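Side-chain contacts in SmhB (Serratia marcescens, PDB 6ZZ5), which probably forms membrane pores as one component of the tripartite alpha-pore-forming toxin Smh, and is seen here in its soluble form: residues S238-E241 and K242-D246; T91-P94 and S95-K99. All blocks are in the same frame, centred on the assembly; numbering follows the deposited sequence.

Both contacts are local, joining residues three to five positions apart, yet they show how differently a chain holds itself inside a helix and just beyond one. Interaction 1 is a partly buried contact along helix 230-245, and interaction 2 is a surface contact where helix 44-92 gives way to the loop before helix 99-151. Their centres are about 65 Å apart, on opposite sides of the chain's centre, and they have no helix in common. Regular backbone bonds, two salt bridges and an arginine-tyrosine pair make up interaction 1. Interaction 2 relies on one good and one weak backbone bond, waters and a methionine-alanine touch, with a glycine at a positive phi in the turn.

Interaction 1: residues S238-E241 and K242-D246; sequences SARE and KLYRD
E241 and R245, one helical turn apart, are joined by a salt bridge in which R245 NH2 reaches E241 OE2 over 3.3 Å. The oxygen is met on its anti side yet lies nearly in the guanidinium plane, while carboxylate and guanidinium are twisted 62° apart. E241 OE1 turns instead to the S348 hydroxyl, so the carboxylate is shared between its own helix and the chain near helix 349-359. Alongside, K242 NZ bridges to D246 OD1 at 3.1 Å on the syn side, with a weaker bond to OD2; bends at chi2 and chi4 bring the amine round to the aspartate. Four backbone bonds, from the N atoms of K242, L243, Y244 and R245 to the oxygens of S238 to E241, set this i to i+4 spacing in helix 230-245, which follows strand 227-228 and packs against helix 156-184. On its buried side R240 and Y244 run side by side, pointing the same way. R240 CG lies 3.7 Å from Y244 CE2, and R240 NH1 goes on to the carbonyl of G214. I166 meets the tyrosine, and I173 the arginine. L243 CG settles 3.3 Å from A239 O.

Interaction 2: residues T91-P94 and S95-K99; sequences TVMP and SGATK
The carbonyl group of M93 is the flat group on which this turn closes: A97 N approaches M93 O in the carbonyl plane at 3.0 Å, whereas water 2, also near that oxygen, is displaced out of the plane. The bond from A97 N makes an alpha-turn, the chain reversing after helix 44-92 on the way to helix 99-151 as in a helical hairpin. Within it, a weak bond from G96 N to P94 O encloses S95 in an inverse gamma-turn, and G96 follows with a positive phi of 113°, a backbone shape that a side chain would crowd. P94, which has no N-H to offer, turns its ring to R310 and L314 of helix 306-319.

Two waters extend the polar network. Water 1 donates to T91 O and accepts from S95 N at 2.9 Å, so it links the last turn of the helix to the loop; water 2 lies within bonding distance of both M93 O and A97 O. Beyond the turn T98 is the N-cap of helix 99-151, its OG1 capping a backbone N just beyond, and its own N is held by Q101 OE1, consistent with a capping box.

Apolar contact comes from the buried M93, whose side chain also touches W102 and A105 of helix 99-151. Its chi2 is extended, and the bend at chi3 (76°) turns the methyl toward A97, which W102 meets as well. The result is M93 CE 3.6 Å from A97 CB, while that same CB also lies 3.1 Å from M93 O.

Interaction 1: residues S238-E241 and K242-D246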
ATOM      1  N   SER A 238       8.155 -10.768  16.065  1.00 19.11           N
ATOM      2  CA  SER A 238       8.351 -11.495  17.347  1.00 20.47           C
ATOM      3  C   SER A 238       7.843 -10.627  18.513  1.00 21.96           C
ATOM      4  O   SER A 238       7.288 -11.172  19.470  1.00 21.77           O
ATOM      5  CB  SER A 238       9.770 -11.877  17.563  1.00 24.65           C
ATOM      6  OG  SER A 238      10.107 -12.892  16.646  1.00 34.00           O
ATOM      7  N   ALA A 239       8.080  -9.306  18.449  1.00 21.40           N
ATOM      8  CA  ALA A 239       7.605  -8.373  19.497  1.00 21.95           C
ATOM      9  C   ALA A 239       6.078  -8.511  19.598  1.00 19.16           C
ATOM     10  O   ALA A 239       5.556  -8.615  20.729  1.00 19.80           O
ATOM     11  CB  ALA A 239       8.082  -6.963  19.198  1.00 21.93           C
ATOM     12  N   ARG A 240       5.359  -8.485  18.472  1.00 21.27           N
ATOM     13  CA  ARG A 240       3.875  -8.582  18.516  1.00 22.47           C
ATOM     14  C   ARG A 240       3.477  -9.911  19.177  1.00 23.69           C
ATOM     15  O   ARG A 240       2.557  -9.955  20.032  1.00 18.36           O
ATOM     16  CB  ARG A 240       3.273  -8.466  17.109  1.00 21.88           C
ATOM     17  CG  ARG A 240       1.761  -8.680  17.107  1.00 19.32           C
ATOM     18  CD  ARG A 240       1.077  -8.336  15.784  1.00 17.03           C
ATOM     19  NE  ARG A 240       1.649  -9.180  14.734  1.00 16.95           N
ATOM     20  CZ  ARG A 240       1.544  -8.999  13.433  1.00 16.54           C
ATOM     21  NH1 ARG A 240       0.856  -7.996  12.962  1.00 19.22           N
ATOM     22  NH2 ARG A 240       2.144  -9.818  12.599  1.00 16.84           N
ATOM     23  N   GLU A 241       4.090 -10.981  18.733  1.00 22.41           N
ATOM     24  CA  GLU A 241       3.798 -12.322  19.278  1.00 26.24           C
ATOM     25  C   GLU A 241       4.062 -12.343  20.790  1.00 24.32           C
ATOM     26  O   GLU A 241       3.185 -12.863  21.559  1.00 23.04           O
ATOM     27  CB  GLU A 241       4.575 -13.345  18.465  1.00 29.66           C
ATOM     28  CG  GLU A 241       4.403 -14.730  18.975  1.00 32.50           C
ATOM     29  CD  GLU A 241       4.570 -15.818  17.920  1.00 32.05           C
ATOM     30  OE1 GLU A 241       4.142 -15.641  16.745  1.00 24.68           O
ATOM     31  OE2 GLU A 241       5.096 -16.825  18.294  1.00 35.65           O
ATOM     32  N   LYS A 242       5.115 -11.668  21.230  1.00 23.33           N
ATOM     33  CA  LYS A 242       5.472 -11.607  22.682  1.00 24.91           C
ATOM     34  C   LYS A 242       4.439 -10.770  23.462  1.00 21.78           C
ATOM     35  O   LYS A 242       4.089 -11.139  24.593  1.00 22.66           O
ATOM     36  CB  LYS A 242       6.921 -11.128  22.865  1.00 30.47           C
ATOM     37  CG  LYS A 242       7.456 -11.201  24.290  1.00 47.26           C
ATOM     38  CD  LYS A 242       7.413 -12.619  24.913  1.00 51.52           C
ATOM     39  CE  LYS A 242       8.156 -12.754  26.232  1.00 59.00           C
ATOM     40  NZ  LYS A 242       7.731 -11.697  27.187  1.00 56.76           N
ATOM     41  N   LEU A 243       3.952  -9.656  22.904  1.00 20.15           N
ATOM     42  CA  LEU A 243       2.923  -8.837  23.609  1.00 19.04           C
ATOM     43  C   LEU A 243       1.614  -9.612  23.777  1.00 17.89           C
ATOM     44  O   LEU A 243       0.913  -9.415  24.801  1.00 18.71           O
ATOM     45  CB  LEU A 243       2.753  -7.536  22.809  1.00 19.75           C
ATOM     46  CG  LEU A 243       3.998  -6.654  22.836  1.00 18.26           C
ATOM     47  CD1 LEU A 243       3.936  -5.646  21.711  1.00 21.48           C
ATOM     48  CD2 LEU A 243       4.119  -6.011  24.225  1.00 21.12           C
ATOM     49  N   TYR A 244       1.238 -10.448  22.808  1.00 17.78           N
ATOM     50  CA  TYR A 244       0.053 -11.341  22.944  1.00 20.51           C
ATOM     51  C   TYR A 244       0.291 -12.461  23.963  1.00 20.72           C
ATOM     52  O   TYR A 244      -0.596 -12.704  24.786  1.00 24.50           O
ATOM     53  CB  TYR A 244      -0.339 -11.986  21.627  1.00 16.92           C
ATOM     54  CG  TYR A 244      -1.106 -11.068  20.742  1.00 17.36           C
ATOM     55  CD1 TYR A 244      -2.321 -10.554  21.172  1.00 20.42           C
ATOM     56  CD2 TYR A 244      -0.628 -10.715  19.492  1.00 17.62           C
ATOM     57  CE1 TYR A 244      -3.051  -9.720  20.344  1.00 18.87           C
ATOM     58  CE2 TYR A 244      -1.348  -9.901  18.651  1.00 16.89           C
ATOM     59  CZ  TYR A 244      -2.566  -9.417  19.082  1.00 19.28           C
ATOM     60  OH  TYR A 244      -3.267  -8.586  18.279  1.00 19.24           O
ATOM     61  N   ARG A 245       1.469 -13.050  23.985  1.00 21.95           N
ATOM     62  CA  ARG A 245       1.855 -14.070  25.009  1.00 24.83           C
ATOM     63  C   ARG A 245       1.664 -13.510  26.413  1.00 29.00           C
ATOM     64  O   ARG A 245       1.260 -14.303  27.309  1.00 26.76           O
ATOM     65  CB  ARG A 245       3.326 -14.459  24.788  1.00 30.45           C
ATOM     66  CG  ARG A 245       3.976 -15.450  25.758  1.00 38.35           C
ATOM     67  CD  ARG A 245       5.302 -16.034  25.198  1.00 41.56           C
ATOM     68  NE  ARG A 245       5.081 -16.661  23.891  1.00 51.44           N
ATOM     69  CZ  ARG A 245       5.500 -16.245  22.660  1.00 73.42           C
ATOM     70  NH1 ARG A 245       6.281 -15.185  22.497  1.00 38.20           N
ATOM     71  NH2 ARG A 245       5.110 -16.916  21.570  1.00 46.26           N
ATOM     72  N   ASP A 246       2.009 -12.235  26.629  1.00 28.31           N
ATOM     73  CA  ASP A 246       1.996 -11.605  27.982  1.00 30.66           C
ATOM     74  C   ASP A 246       0.554 -11.277  28.379  1.00 34.07           C
ATOM     75  O   ASP A 246       0.375 -11.027  29.568  1.00 32.96           O
ATOM     76  CB  ASP A 246       2.899 -10.364  28.083  1.00 31.69           C
ATOM     77  CG  ASP A 246       4.389 -10.681  27.970  1.00 37.79           C
ATOM     78  OD1 ASP A 246       4.765 -11.847  28.195  1.00 42.36           O
ATOM     79  OD2 ASP A 246       5.197  -9.752  27.656  1.00 42.33           O
TER

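Interaction 2: residues T91-P94 and S95-K99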
ATOM      1  N   THR A  91      12.837  15.006 -29.034  1.00 19.80           N
ATOM      2  CA  THR A  91      13.710  14.421 -30.067  1.00 20.28           C
ATOM      3  C   THR A  91      13.222  14.865 -31.450  1.00 20.45           C
ATOM      4  O   THR A  91      14.082  15.031 -32.332  1.00 24.60           O
ATOM      5  CB  THR A  91      13.826  12.884 -29.931  1.00 20.93           C
ATOM      6  OG1 THR A  91      12.513  12.298 -29.936  1.00 20.58           O
ATOM      7  CG2 THR A  91      14.529  12.497 -28.639  1.00 20.52           C
ATOM      8  N   VAL A  92      11.950  15.182 -31.635  1.00 22.05           N
ATOM      9  CA  VAL A  92      11.486  15.537 -33.003  1.00 21.10           C
ATOM     10  C   VAL A  92      11.363  17.041 -33.214  1.00 20.57           C
ATOM     11  O   VAL A  92      11.469  17.438 -34.397  1.00 20.37           O
ATOM     12  CB  VAL A  92      10.221  14.797 -33.468  1.00 27.84           C
ATOM     13  CG1 VAL A  92      10.286  13.311 -33.194  1.00 24.46           C
ATOM     14  CG2 VAL A  92       8.966  15.396 -32.938  1.00 34.64           C
ATOM     15  N   MET A  93      11.102  17.852 -32.177  1.00 20.25           N
ATOM     16  CA  MET A  93      10.680  19.262 -32.410  1.00 17.74           C
ATOM     17  C   MET A  93      11.810  20.288 -32.402  1.00 19.68           C
ATOM     18  O   MET A  93      11.762  21.240 -33.184  1.00 21.16           O
ATOM     19  CB  MET A  93       9.584  19.689 -31.439  1.00 17.77           C
ATOM     20  CG  MET A  93       8.346  18.919 -31.761  1.00 17.15           C
ATOM     21  SD  MET A  93       6.957  19.528 -30.771  1.00 19.08           S
ATOM     22  CE  MET A  93       6.703  21.008 -31.735  1.00 17.96           C
ATOM     23  N   PRO A  94      12.849  20.175 -31.554  1.00 19.98           N
ATOM     24  CA  PRO A  94      13.906  21.186 -31.531  1.00 20.01           C
ATOM     25  C   PRO A  94      14.560  21.442 -32.882  1.00 23.82           C
ATOM     26  O   PRO A  94      14.808  22.573 -33.167  1.00 29.40           O
ATOM     27  CB  PRO A  94      14.885  20.613 -30.522  1.00 20.14           C
ATOM     28  CG  PRO A  94      13.983  19.889 -29.550  1.00 19.46           C
ATOM     29  CD  PRO A  94      12.983  19.208 -30.460  1.00 21.19           C
ATOM     30  N   SER A  95      14.748  20.426 -33.714  1.00 24.07           N
ATOM     31  CA  SER A  95      15.266  20.595 -35.084  1.00 24.62           C
ATOM     32  C   SER A  95      14.091  20.853 -36.063  1.00 26.97           C
ATOM     33  O   SER A  95      13.665  19.934 -36.812  1.00 25.06           O
ATOM     34  CB  SER A  95      16.177  19.446 -35.474  1.00 25.20           C
ATOM     35  OG  SER A  95      16.726  19.693 -36.745  1.00 29.83           O
ATOM     36  N   GLY A  96      13.617  22.094 -36.101  1.00 21.91           N
ATOM     37  CA  GLY A  96      12.817  22.627 -37.217  1.00 24.04           C
ATOM     38  C   GLY A  96      11.377  22.949 -36.864  1.00 21.40           C
ATOM     39  O   GLY A  96      10.721  23.540 -37.714  1.00 22.72           O
ATOM     40  N   ALA A  97      10.844  22.596 -35.709  1.00 20.00           N
ATOM     41  CA  ALA A  97       9.402  22.822 -35.449  1.00 21.82           C
ATOM     42  C   ALA A  97       9.096  24.328 -35.409  1.00 23.09           C
ATOM     43  O   ALA A  97       9.927  25.055 -34.807  1.00 21.39           O
ATOM     44  CB  ALA A  97       9.015  22.247 -34.152  1.00 20.88           C
ATOM     45  N   THR A  98       7.967  24.765 -35.954  1.00 21.51           N
ATOM     46  CA  THR A  98       7.604  26.222 -35.970  1.00 23.46           C
ATOM     47  C   THR A  98       6.978  26.604 -34.631  1.00 20.99           C
ATOM     48  O   THR A  98       6.604  25.690 -33.842  1.00 19.95           O
ATOM     49  CB  THR A  98       6.633  26.568 -37.098  1.00 22.29           C
ATOM     50  OG1 THR A  98       5.446  25.814 -36.788  1.00 20.24           O
ATOM     51  CG2 THR A  98       7.179  26.217 -38.457  1.00 24.07           C
ATOM     52  N   LYS A  99       6.767  27.898 -34.416  1.00 18.98           N
ATOM     53  CA  LYS A  99       6.095  28.349 -33.187  1.00 19.38           C
ATOM     54  C   LYS A  99       4.679  27.753 -33.148  1.00 19.57           C
ATOM     55  O   LYS A  99       4.211  27.345 -32.087  1.00 17.91           O
ATOM     56  CB  LYS A  99       6.070  29.865 -33.135  1.00 23.64           C
ATOM     57  CG  LYS A  99       5.372  30.350 -31.885  1.00 23.35           C
ATOM     58  CD  LYS A  99       5.381  31.870 -31.745  1.00 23.89           C
ATOM     59  CE  LYS A  99       4.517  32.318 -30.569  1.00 26.81           C
ATOM     60  NZ  LYS A  99       4.885  33.709 -30.194  1.00 33.35           N
TER
HETATM   61  O   HOH W   1      14.941  17.662 -32.906  1.00 22.46           O
HETATM   62  O   HOH W   2      12.055  24.213 -33.043  1.00 20.15           O